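Cytoplasmic protein (Cryptococcus neoformans var. grubii serotype A, PDB 7LPO) is a family 5 glycoside hydrolase, a sterylglucosidase that probably cleaves the beta-linked glucose from steryl glucosides. Local coordinates at residues S55-F61 / L179-W183; W62-E66 / P168-T172; G68-F72 / E106-A111; V146-T151 / A207-W212. All coordinates share one frame; numbering follows the deposited sequence.

Contact 1 of 4, residues S55-F61 / L179-W183; sequences SHIREGF and LHCEW
Cys181 projects into the bend made by Ser55 to Phe61, and its sulfur settles over one face of the Phe61 ring, SG lying 4.2 Å from the ring centroid and 20° off its normal. A cysteine suits this place because its small, polarisable sulfur can lie close on a pi face. Phe61 reaches it with CG anti to the backbone N (chi1 177°), while CE2 of the same ring packs against the CD2 methyl of Leu179. On one flank, Ser55 OG is 2.8 Å from His180 ND1 and hydrogen-bonded to it in the plane of the imidazole. The CB of His56 rests over a face of that imidazole in a CH-pi contact. On the other flank Arg58, its chain extended as far as NE, forms a salt bridge in which NE is 2.9 Å from Glu182 OE2. The acceptor lies 19° out of the guanidinium plane, and the second bond, from NH2, is weak.

Two waters stitch the backbones together. One links Ser55 O to Cys181 N, and the other donates to both His56 O and Cys181 O.

Further out, His180 NE2 is bonded to Pro191 O, which fixes the turn of the ring. Both carboxylate oxygens of Glu182 have further partners: OE1 bonds Thr172 OG1, and OE2 also takes the indole N-H of Trp62. The contact thus ties the loop that follows strand 35-43, just where it runs into helix 61-66, to the long loop between helices 159-163 and 206-221.

Contact 2 of 4, residues W62-E66 / P168-T172; sequences WETAE and PYHLT
Trp62 lies along Tyr169, and nearly every atom of its side chain has a neighbour in the loop opposite. CB begins beside the phenol, 3.5 Å from Tyr169 OH. CG is anti to the carbonyl carbon (chi1 -64°), and this carries the indole from helix 61-66 toward the loop. CG itself is 3.4 Å from Tyr169 CE1, which stands over one face of the indole, and CD1 and CD2 lie within contact of the same Tyr169 carbon. The pair is edge-to-face, with the tyrosine edge turned to the five-membered ring, centroids 4.8 Å apart and planes at 59°. NE1 looks elsewhere for its partner and is bonded to Glu182 OE2. At the far end CZ3 is 3.4 Å from Pro168 CB, and CH2 meets the CD1 methyl of Leu171 at the indole edge, 4.3 Å away. Proline and leucine are apt here, since they give the benzo end apolar surface that asks for no hydrogen bond.

The tyrosine hydroxyl travels on past the indole to the next turn of the helix. Glu66, bent at chi2 (-78°), comes to meet it from the opposite direction, and Tyr169 OH donates to Glu66 OE2 over 2.8 Å on the anti side of the carboxylate. Tyr162 OH of helix 159-163 is bonded to the same oxygen. Two phenols therefore grip one carboxylate oxygen, which would be expected to favour the charged form of Glu66, while the aromatic body of Tyr169 serves an apolar surface: one residue satisfies both kinds of partner at once.

Contact 3 of 4, residues G68-F72 / E106-A111; sequences GKGDF and ESLEHA
Gly68 closes helix 61-66 in a Schellman motif, and its carbonyl is held by His110 of the segment 106-111. Positive phi (78°) favours glycine at this helix end. The bond runs from His110 ND1 to Gly68 O, 2.8 Å long and nearly straight at 166°, with the acceptor in the imidazole plane but the donor lying above the carbonyl plane. The histidine's other nitrogen, NE2, is bonded to Asp117 OD2, so both ring nitrogens are engaged, and the ring is fixed in rotation and probably polarised by the acidic partner. Beside this bond, Ala111 CA approaches Gly68 O at 3.2 Å in a CA-H...O contact.

The imidazole offers one face to the chain passing over it. Gly70 CA lies 3.7 Å from the ring centroid, almost exactly on the normal, as a CH-pi donor. Glycine is well matched to this spot, because a side chain here would point straight into the histidine ring.

Farther along, Phe72 turns toward helix 105-109 and receives the CB of Ser107 over one face, 3.7 Å from the ring centroid. Ser107 OG bonds back to Thr104 O, and CB is the atom set over the ring face. Glu106 meets the edge of Phe72 with OE2 3.9 Å from CZ, its carboxylate steeply inclined to the ring, while its OE1 makes a salt bridge with Arg149. The arrangement is a Schellman helix end whose following chain is bonded by a histidine and packs on the short helix directly after strand 98-104 of the TIM barrel expected for the family.

Contact 4 of 4, residues V146-T151 / A207-W212; sequences VWSRFT and ANQTIW
Trp147, Ile211 and Asn208 carry this wholly buried contact. The CG2 methyl of Ile211 sits over the centre of the indole of Trp147, 3.4 Å from the centroid of its six-membered ring. A branched side chain fits well: with CG2 anti to the backbone N, one methyl can press on the ring while CD1 reaches CD1 of the same indole. Trp147 also directs an edge at the face of Trp212, one helix position further on. Their six-membered rings are 5.1 Å apart and perpendicular (90°), a T-shaped pair in which CE3 leads. The indole NE1 of Trp147 is bonded to Thr160 OG1, which helps to set the rotation of the ring.

Asn208 works through its amide. ND2 donates to Val146 O over 3.1 Å, approaching from above the carbonyl plane, whereas Thr151 OG1 takes the same oxygen at 2.8 Å within that plane. Two donors thus satisfy a buried carbonyl. The amide's orientation is set by Trp212, whose NE1 donates to Asn208 OD1 over 2.8 Å. Thr151 suits its dual place, since its hydroxyl serves the loop while CG2 touches Ala207 CB.

Trp147 has the backbone angles of a classic gamma turn (77°/-51°), with a weak bond from Ser148 N to Val146 O. Here the tight loop after strand 137-143 is anchored on helix 206-221, in the manner of the strand-to-helix loops of a TIM barrel.

The first segments of contacts 1, 2 and 3 follow one another from Ser55 to Phe72, passing through helix 61-66, while their partners lie in two places, the loop holding 168-172 and 179-183, and the region of helix 105-109. Contacts 1 and 2 have centres 10 Å apart. The centre of contact 3 is 15 Å from that of contact 2. Contact 4, 13 Å from contact 2, lies nearest the chain's centre. Its segment 146-151 reaches the others through Phe150, packed on Phe61, Trp62 and Ala65, and through the Arg149-Glu106 salt bridge. Together they connect loops that follow barrel strands 35-43, 98-104 and 137-143, although contacts 1 and 3 do not touch directly.

Contact 1 of 4, residues S55-F61 / L179-W183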
# COMPACT_ATOMS: atom_id res chain seq x y z
N SER A 55 -13.57 -10.45 -5.60
CA SER A 55 -12.55 -11.43 -5.98
C SER A 55 -13.09 -12.85 -6.05
O SER A 55 -12.58 -13.67 -6.82
CB SER A 55 -11.38 -11.38 -4.99
OG SER A 55 -11.78 -11.75 -3.67
N HIS A 56 -14.11 -13.17 -5.26
CA HIS A 56 -14.54 -14.56 -5.16
C HIS A 56 -15.57 -14.96 -6.21
O HIS A 56 -15.89 -16.15 -6.30
CB HIS A 56 -15.12 -14.85 -3.77
CG HIS A 56 -16.30 -14.00 -3.39
ND1 HIS A 56 -16.16 -12.70 -2.95
CD2 HIS A 56 -17.62 -14.27 -3.35
CE1 HIS A 56 -17.35 -12.21 -2.66
NE2 HIS A 56 -18.26 -13.14 -2.90
N ILE A 57 -16.10 -14.03 -6.99
CA ILE A 57 -17.19 -14.33 -7.92
C ILE A 57 -16.64 -14.45 -9.34
O ILE A 57 -16.11 -13.50 -9.90
CB ILE A 57 -18.31 -13.28 -7.84
CG1 ILE A 57 -19.21 -13.64 -6.66
CG2 ILE A 57 -19.09 -13.27 -9.12
CD1 ILE A 57 -20.14 -12.55 -6.24
N ARG A 58 -16.81 -15.64 -9.92
CA ARG A 58 -16.30 -15.87 -11.26
C ARG A 58 -17.26 -15.38 -12.34
O ARG A 58 -16.82 -14.96 -13.42
CB ARG A 58 -16.03 -17.36 -11.47
CG ARG A 58 -15.45 -17.62 -12.84
CD ARG A 58 -14.70 -18.95 -12.98
NE ARG A 58 -13.95 -18.91 -14.23
CZ ARG A 58 -14.34 -19.47 -15.37
NH1 ARG A 58 -15.47 -20.16 -15.42
NH2 ARG A 58 -13.59 -19.34 -16.46
N GLU A 59 -18.56 -15.42 -12.08
CA GLU A 59 -19.53 -15.00 -13.09
C GLU A 59 -19.33 -13.53 -13.45
O GLU A 59 -19.27 -12.66 -12.57
CB GLU A 59 -20.95 -15.23 -12.59
CG GLU A 59 -22.01 -14.87 -13.60
CD GLU A 59 -23.40 -15.28 -13.15
OE1 GLU A 59 -23.62 -16.50 -12.93
OE2 GLU A 59 -24.26 -14.39 -13.01
N GLY A 60 -19.22 -13.26 -14.75
CA GLY A 60 -19.03 -11.91 -15.26
C GLY A 60 -17.61 -11.39 -15.18
O GLY A 60 -17.32 -10.33 -15.76
N PHE A 61 -16.70 -12.11 -14.50
CA PHE A 61 -15.34 -11.63 -14.27
C PHE A 61 -14.60 -11.40 -15.58
O PHE A 61 -14.09 -10.31 -15.84
CB PHE A 61 -14.61 -12.66 -13.39
CG PHE A 61 -13.16 -12.35 -13.13
CD1 PHE A 61 -12.80 -11.35 -12.26
CD2 PHE A 61 -12.16 -13.09 -13.74
CE1 PHE A 61 -11.45 -11.08 -12.01
CE2 PHE A 61 -10.83 -12.83 -13.50
CZ PHE A 61 -10.47 -11.83 -12.63
N LEU A 179 -5.98 -17.40 -9.16
CA LEU A 179 -7.08 -16.46 -9.06
C LEU A 179 -8.06 -16.95 -8.00
O LEU A 179 -8.43 -18.12 -7.99
CB LEU A 179 -7.80 -16.32 -10.40
CG LEU A 179 -7.17 -15.43 -11.46
CD1 LEU A 179 -5.69 -15.66 -11.58
CD2 LEU A 179 -7.88 -15.69 -12.79
N HIS A 180 -8.48 -16.04 -7.12
CA HIS A 180 -9.43 -16.40 -6.08
C HIS A 180 -10.68 -17.06 -6.66
O HIS A 180 -11.16 -18.07 -6.14
CB HIS A 180 -9.80 -15.16 -5.28
CG HIS A 180 -10.57 -15.46 -4.04
ND1 HIS A 180 -11.14 -14.47 -3.27
CD2 HIS A 180 -10.86 -16.63 -3.43
CE1 HIS A 180 -11.75 -15.02 -2.24
NE2 HIS A 180 -11.59 -16.33 -2.31
N CYS A 181 -11.21 -16.50 -7.74
CA CYS A 181 -12.46 -17.01 -8.29
C CYS A 181 -12.30 -18.31 -9.07
O CYS A 181 -13.32 -18.92 -9.42
CB CYS A 181 -13.11 -15.95 -9.18
SG CYS A 181 -12.30 -15.71 -10.77
N GLU A 182 -11.07 -18.76 -9.34
CA GLU A 182 -10.84 -20.04 -10.00
C GLU A 182 -10.03 -20.99 -9.12
O GLU A 182 -9.29 -21.84 -9.61
CB GLU A 182 -10.15 -19.85 -11.35
CG GLU A 182 -10.94 -18.96 -12.32
CD GLU A 182 -10.40 -18.97 -13.75
OE1 GLU A 182 -9.26 -19.43 -13.97
OE2 GLU A 182 -11.12 -18.50 -14.66
N TRP A 183 -10.15 -20.83 -7.80
CA TRP A 183 -9.45 -21.71 -6.87
C TRP A 183 -10.43 -22.71 -6.29
O TRP A 183 -11.52 -22.31 -5.86
CB TRP A 183 -8.82 -20.91 -5.73
CG TRP A 183 -8.20 -21.82 -4.72
CD1 TRP A 183 -8.84 -22.48 -3.71
CD2 TRP A 183 -6.82 -22.19 -4.64
NE1 TRP A 183 -7.93 -23.25 -3.01
CE2 TRP A 183 -6.69 -23.08 -3.56
CE3 TRP A 183 -5.68 -21.86 -5.38
CZ2 TRP A 183 -5.47 -23.64 -3.20
CZ3 TRP A 183 -4.47 -22.41 -5.02
CH2 TRP A 183 -4.37 -23.28 -3.93
O HOH W 1 -10.54 -13.82 -8.77
O HOH W 2 -15.81 -18.35 -8.16

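Contact 2 of 4, residues W62-E66 / P168-T172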
# COMPACT_ATOMS: atom_id res chain seq x y z
N TRP A 62 -14.56 -12.42 -16.44
CA TRP A 62 -13.86 -12.29 -17.71
C TRP A 62 -14.68 -11.52 -18.74
O TRP A 62 -14.14 -10.68 -19.47
CB TRP A 62 -13.53 -13.68 -18.25
CG TRP A 62 -12.58 -14.48 -17.42
CD1 TRP A 62 -12.86 -15.62 -16.73
CD2 TRP A 62 -11.20 -14.20 -17.21
NE1 TRP A 62 -11.73 -16.09 -16.11
CE2 TRP A 62 -10.70 -15.23 -16.37
CE3 TRP A 62 -10.33 -13.20 -17.64
CZ2 TRP A 62 -9.37 -15.27 -15.95
CZ3 TRP A 62 -9.00 -13.24 -17.21
CH2 TRP A 62 -8.54 -14.27 -16.37
N GLU A 63 -15.99 -11.77 -18.80
CA GLU A 63 -16.81 -11.24 -19.89
C GLU A 63 -16.83 -9.72 -19.90
O GLU A 63 -16.73 -9.09 -20.96
CB GLU A 63 -18.23 -11.78 -19.79
CG GLU A 63 -18.36 -13.27 -20.06
CD GLU A 63 -18.13 -14.11 -18.81
OE1 GLU A 63 -17.72 -13.56 -17.77
OE2 GLU A 63 -18.36 -15.34 -18.88
N THR A 64 -17.00 -9.10 -18.73
CA THR A 64 -17.07 -7.65 -18.70
C THR A 64 -15.74 -7.03 -19.12
O THR A 64 -15.72 -6.02 -19.83
CB THR A 64 -17.47 -7.15 -17.31
OG1 THR A 64 -16.59 -7.69 -16.32
CG2 THR A 64 -18.90 -7.57 -16.98
N ALA A 65 -14.62 -7.63 -18.69
CA ALA A 65 -13.32 -7.07 -19.05
C ALA A 65 -13.02 -7.30 -20.53
O ALA A 65 -12.44 -6.43 -21.20
CB ALA A 65 -12.23 -7.66 -18.17
N GLU A 66 -13.40 -8.47 -21.06
CA GLU A 66 -13.19 -8.72 -22.49
C GLU A 66 -13.98 -7.73 -23.34
O GLU A 66 -13.54 -7.37 -24.43
CB GLU A 66 -13.58 -10.15 -22.86
CG GLU A 66 -12.68 -11.21 -22.28
CD GLU A 66 -11.37 -11.37 -23.03
OE1 GLU A 66 -11.04 -10.50 -23.87
OE2 GLU A 66 -10.66 -12.37 -22.79
N PRO A 168 -5.31 -15.38 -21.02
CA PRO A 168 -5.78 -15.33 -19.62
C PRO A 168 -6.49 -16.59 -19.16
O PRO A 168 -6.45 -16.93 -17.97
CB PRO A 168 -6.73 -14.12 -19.61
CG PRO A 168 -6.38 -13.31 -20.85
CD PRO A 168 -5.88 -14.30 -21.86
N TYR A 169 -7.15 -17.31 -20.07
CA TYR A 169 -7.91 -18.49 -19.70
C TYR A 169 -7.05 -19.70 -19.41
O TYR A 169 -7.58 -20.71 -18.94
CB TYR A 169 -8.91 -18.79 -20.81
CG TYR A 169 -9.80 -17.59 -21.01
CD1 TYR A 169 -10.71 -17.23 -20.04
CD2 TYR A 169 -9.69 -16.80 -22.14
CE1 TYR A 169 -11.52 -16.12 -20.19
CE2 TYR A 169 -10.50 -15.69 -22.31
CZ TYR A 169 -11.41 -15.36 -21.32
OH TYR A 169 -12.23 -14.26 -21.47
N HIS A 170 -5.73 -19.62 -19.62
CA HIS A 170 -4.84 -20.73 -19.33
C HIS A 170 -4.00 -20.50 -18.08
O HIS A 170 -3.14 -21.33 -17.76
CB HIS A 170 -3.95 -20.99 -20.55
CG HIS A 170 -4.71 -21.42 -21.76
ND1 HIS A 170 -4.14 -21.52 -23.01
CD2 HIS A 170 -6.01 -21.76 -21.92
CE1 HIS A 170 -5.05 -21.90 -23.89
NE2 HIS A 170 -6.19 -22.06 -23.25
N LEU A 171 -4.24 -19.41 -17.36
CA LEU A 171 -3.46 -19.08 -16.17
C LEU A 171 -3.60 -20.16 -15.10
O LEU A 171 -2.61 -20.58 -14.50
CB LEU A 171 -3.90 -17.73 -15.62
CG LEU A 171 -3.58 -16.51 -16.49
CD1 LEU A 171 -4.39 -15.28 -16.08
CD2 LEU A 171 -2.07 -16.22 -16.38
N THR A 172 -4.83 -20.62 -14.88
CA THR A 172 -5.09 -21.58 -13.81
C THR A 172 -4.54 -22.96 -14.16
O THR A 172 -3.91 -23.62 -13.33
CB THR A 172 -6.59 -21.65 -13.54
OG1 THR A 172 -7.04 -20.38 -13.05
CG2 THR A 172 -6.91 -22.74 -12.52

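Contact 3 of 4, residues G68-F72 / E106-A111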
# COMPACT_ATOMS: atom_id res chain seq x y z
N GLY A 68 -14.32 -4.72 -22.68
CA GLY A 68 -13.77 -3.40 -22.48
C GLY A 68 -14.44 -2.57 -21.41
O GLY A 68 -14.22 -1.36 -21.35
N LYS A 69 -15.25 -3.19 -20.56
CA LYS A 69 -15.97 -2.48 -19.52
C LYS A 69 -15.16 -2.44 -18.23
O LYS A 69 -14.20 -3.18 -18.03
CB LYS A 69 -17.33 -3.12 -19.27
CG LYS A 69 -18.24 -3.06 -20.49
CD LYS A 69 -19.43 -3.99 -20.36
CE LYS A 69 -20.46 -3.70 -21.46
NZ LYS A 69 -21.53 -4.73 -21.49
N GLY A 70 -15.58 -1.54 -17.34
CA GLY A 70 -14.93 -1.38 -16.06
C GLY A 70 -15.71 -0.38 -15.25
O GLY A 70 -15.38 0.81 -15.21
N ASP A 71 -16.79 -0.84 -14.62
CA ASP A 71 -17.67 0.05 -13.87
C ASP A 71 -17.14 0.16 -12.45
O ASP A 71 -17.45 -0.65 -11.58
CB ASP A 71 -19.10 -0.46 -13.89
CG ASP A 71 -20.02 0.39 -13.05
OD1 ASP A 71 -19.72 1.60 -12.91
OD2 ASP A 71 -21.01 -0.13 -12.52
N PHE A 72 -16.33 1.20 -12.22
CA PHE A 72 -15.82 1.52 -10.90
C PHE A 72 -16.53 2.71 -10.27
O PHE A 72 -16.17 3.09 -9.15
CB PHE A 72 -14.32 1.84 -10.99
CG PHE A 72 -13.46 0.64 -11.22
CD1 PHE A 72 -13.35 0.07 -12.49
CD2 PHE A 72 -12.76 0.07 -10.18
CE1 PHE A 72 -12.55 -1.03 -12.70
CE2 PHE A 72 -11.96 -1.03 -10.38
CZ PHE A 72 -11.84 -1.58 -11.64
N GLU A 106 -6.58 -0.10 -14.44
CA GLU A 106 -7.72 -0.71 -15.11
C GLU A 106 -8.90 0.25 -15.16
O GLU A 106 -9.60 0.33 -16.18
CB GLU A 106 -8.14 -2.01 -14.41
CG GLU A 106 -9.44 -2.59 -14.95
CD GLU A 106 -9.90 -3.86 -14.23
OE1 GLU A 106 -10.82 -4.51 -14.75
OE2 GLU A 106 -9.35 -4.22 -13.16
N SER A 107 -9.16 0.95 -14.05
CA SER A 107 -10.32 1.83 -13.99
C SER A 107 -10.19 3.02 -14.93
O SER A 107 -11.20 3.63 -15.29
CB SER A 107 -10.55 2.30 -12.55
OG SER A 107 -9.53 3.20 -12.12
N LEU A 108 -8.97 3.33 -15.36
CA LEU A 108 -8.73 4.45 -16.26
C LEU A 108 -8.66 4.05 -17.73
O LEU A 108 -8.93 4.90 -18.60
CB LEU A 108 -7.42 5.16 -15.90
CG LEU A 108 -7.31 5.85 -14.55
CD1 LEU A 108 -5.87 6.37 -14.36
CD2 LEU A 108 -8.30 6.99 -14.41
N GLU A 109 -8.29 2.80 -18.06
CA GLU A 109 -8.01 2.44 -19.45
C GLU A 109 -8.53 1.04 -19.79
O GLU A 109 -7.99 0.37 -20.67
CB GLU A 109 -6.50 2.53 -19.74
CG GLU A 109 -6.11 2.73 -21.19
CD GLU A 109 -4.63 3.07 -21.38
OE1 GLU A 109 -3.85 2.96 -20.41
OE2 GLU A 109 -4.23 3.46 -22.49
N HIS A 110 -9.60 0.60 -19.12
CA HIS A 110 -10.14 -0.73 -19.37
C HIS A 110 -10.66 -0.87 -20.79
O HIS A 110 -10.68 -1.99 -21.34
CB HIS A 110 -11.27 -1.02 -18.40
CG HIS A 110 -12.28 0.06 -18.31
ND1 HIS A 110 -13.33 0.19 -19.21
CD2 HIS A 110 -12.42 1.09 -17.43
CE1 HIS A 110 -14.05 1.25 -18.89
NE2 HIS A 110 -13.52 1.81 -17.81
N ALA A 111 -11.13 0.22 -21.40
CA ALA A 111 -11.74 0.13 -22.72
C ALA A 111 -10.75 -0.27 -23.81
O ALA A 111 -11.17 -0.80 -24.84
CB ALA A 111 -12.39 1.46 -23.10
O HOH W 3 -12.61 -4.45 -16.51

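Contact 4 of 4, residues V146-T151 / A207-W212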
# COMPACT_ATOMS: atom_id res chain seq x y z
N VAL A 146 0.06 -7.83 -7.65
CA VAL A 146 0.43 -8.91 -8.56
C VAL A 146 -0.09 -8.63 -9.97
O VAL A 146 -0.69 -9.50 -10.61
CB VAL A 146 -0.05 -10.27 -8.03
CG1 VAL A 146 0.72 -10.62 -6.75
CG2 VAL A 146 -1.52 -10.29 -7.73
N TRP A 147 0.19 -7.41 -10.43
CA TRP A 147 -0.04 -6.88 -11.77
C TRP A 147 -1.49 -6.50 -12.06
O TRP A 147 -1.73 -5.38 -12.53
CB TRP A 147 0.43 -7.85 -12.86
CG TRP A 147 0.26 -7.25 -14.24
CD1 TRP A 147 -0.66 -7.60 -15.18
CD2 TRP A 147 1.01 -6.16 -14.81
NE1 TRP A 147 -0.54 -6.81 -16.29
CE2 TRP A 147 0.48 -5.92 -16.10
CE3 TRP A 147 2.06 -5.37 -14.36
CZ2 TRP A 147 0.98 -4.93 -16.93
CZ3 TRP A 147 2.56 -4.39 -15.19
CH2 TRP A 147 2.02 -4.17 -16.47
N SER A 148 -2.44 -7.39 -11.80
CA SER A 148 -3.83 -7.14 -12.18
C SER A 148 -4.76 -8.12 -11.50
O SER A 148 -4.33 -9.16 -11.00
CB SER A 148 -4.01 -7.24 -13.70
OG SER A 148 -3.72 -8.56 -14.14
N ARG A 149 -6.06 -7.80 -11.52
CA ARG A 149 -7.07 -8.75 -11.05
C ARG A 149 -6.98 -10.07 -11.80
O ARG A 149 -7.19 -11.15 -11.22
CB ARG A 149 -8.48 -8.18 -11.24
CG ARG A 149 -8.83 -6.98 -10.41
CD ARG A 149 -10.33 -6.67 -10.49
NE ARG A 149 -10.78 -6.33 -11.84
CZ ARG A 149 -11.84 -6.88 -12.44
NH1 ARG A 149 -12.57 -7.80 -11.82
NH2 ARG A 149 -12.19 -6.49 -13.66
N PHE A 150 -6.70 -10.02 -13.09
CA PHE A 150 -6.65 -11.20 -13.95
C PHE A 150 -5.42 -12.06 -13.69
O PHE A 150 -5.37 -13.18 -14.19
CB PHE A 150 -6.74 -10.72 -15.40
CG PHE A 150 -7.76 -9.61 -15.56
CD1 PHE A 150 -9.11 -9.89 -15.48
CD2 PHE A 150 -7.36 -8.29 -15.67
CE1 PHE A 150 -10.04 -8.90 -15.56
CE2 PHE A 150 -8.29 -7.29 -15.74
CZ PHE A 150 -9.64 -7.59 -15.68
N THR A 151 -4.47 -11.57 -12.89
CA THR A 151 -3.31 -12.35 -12.48
C THR A 151 -3.23 -12.48 -10.96
O THR A 151 -2.16 -12.77 -10.42
CB THR A 151 -2.02 -11.77 -13.05
OG1 THR A 151 -1.99 -10.35 -12.89
CG2 THR A 151 -1.92 -12.08 -14.53
N ALA A 207 3.20 -15.93 -14.64
CA ALA A 207 2.62 -14.77 -15.31
C ALA A 207 3.26 -13.48 -14.80
O ALA A 207 3.73 -12.65 -15.59
CB ALA A 207 1.10 -14.74 -15.11
N ASN A 208 3.25 -13.28 -13.48
CA ASN A 208 3.90 -12.10 -12.92
C ASN A 208 5.39 -12.10 -13.21
O ASN A 208 5.99 -11.03 -13.42
CB ASN A 208 3.67 -12.04 -11.41
CG ASN A 208 2.44 -11.25 -11.02
OD1 ASN A 208 2.54 -10.10 -10.61
ND2 ASN A 208 1.27 -11.88 -11.15
N GLN A 209 6.03 -13.27 -13.17
CA GLN A 209 7.47 -13.33 -13.42
C GLN A 209 7.78 -12.84 -14.82
O GLN A 209 8.80 -12.17 -15.05
CB GLN A 209 7.98 -14.76 -13.22
CG GLN A 209 8.18 -15.14 -11.77
CD GLN A 209 8.38 -16.63 -11.57
OE1 GLN A 209 7.78 -17.46 -12.26
NE2 GLN A 209 9.23 -16.98 -10.61
N THR A 210 6.91 -13.15 -15.78
CA THR A 210 7.11 -12.68 -17.14
C THR A 210 6.75 -11.21 -17.27
O THR A 210 7.55 -10.40 -17.76
CB THR A 210 6.27 -13.52 -18.12
OG1 THR A 210 6.70 -14.88 -18.05
CG2 THR A 210 6.42 -13.00 -19.55
N ILE A 211 5.55 -10.85 -16.80
CA ILE A 211 5.00 -9.53 -17.10
C ILE A 211 5.85 -8.44 -16.47
O ILE A 211 6.12 -7.41 -17.10
CB ILE A 211 3.54 -9.45 -16.64
CG1 ILE A 211 2.66 -10.33 -17.54
CG2 ILE A 211 3.04 -8.01 -16.69
CD1 ILE A 211 1.28 -10.62 -16.96
N TRP A 212 6.28 -8.65 -15.22
CA TRP A 212 7.10 -7.64 -14.55
C TRP A 212 8.48 -7.53 -15.19
O TRP A 212 9.05 -6.43 -15.22
CB TRP A 212 7.22 -7.98 -13.07
CG TRP A 212 6.00 -7.66 -12.29
CD1 TRP A 212 5.18 -8.54 -11.66
CD2 TRP A 212 5.45 -6.35 -12.05
NE1 TRP A 212 4.16 -7.87 -11.03
CE2 TRP A 212 4.29 -6.53 -11.26
CE3 TRP A 212 5.82 -5.06 -12.42
CZ2 TRP A 212 3.51 -5.46 -10.83
CZ3 TRP A 212 5.04 -4.00 -11.99
CH2 TRP A 212 3.90 -4.20 -11.21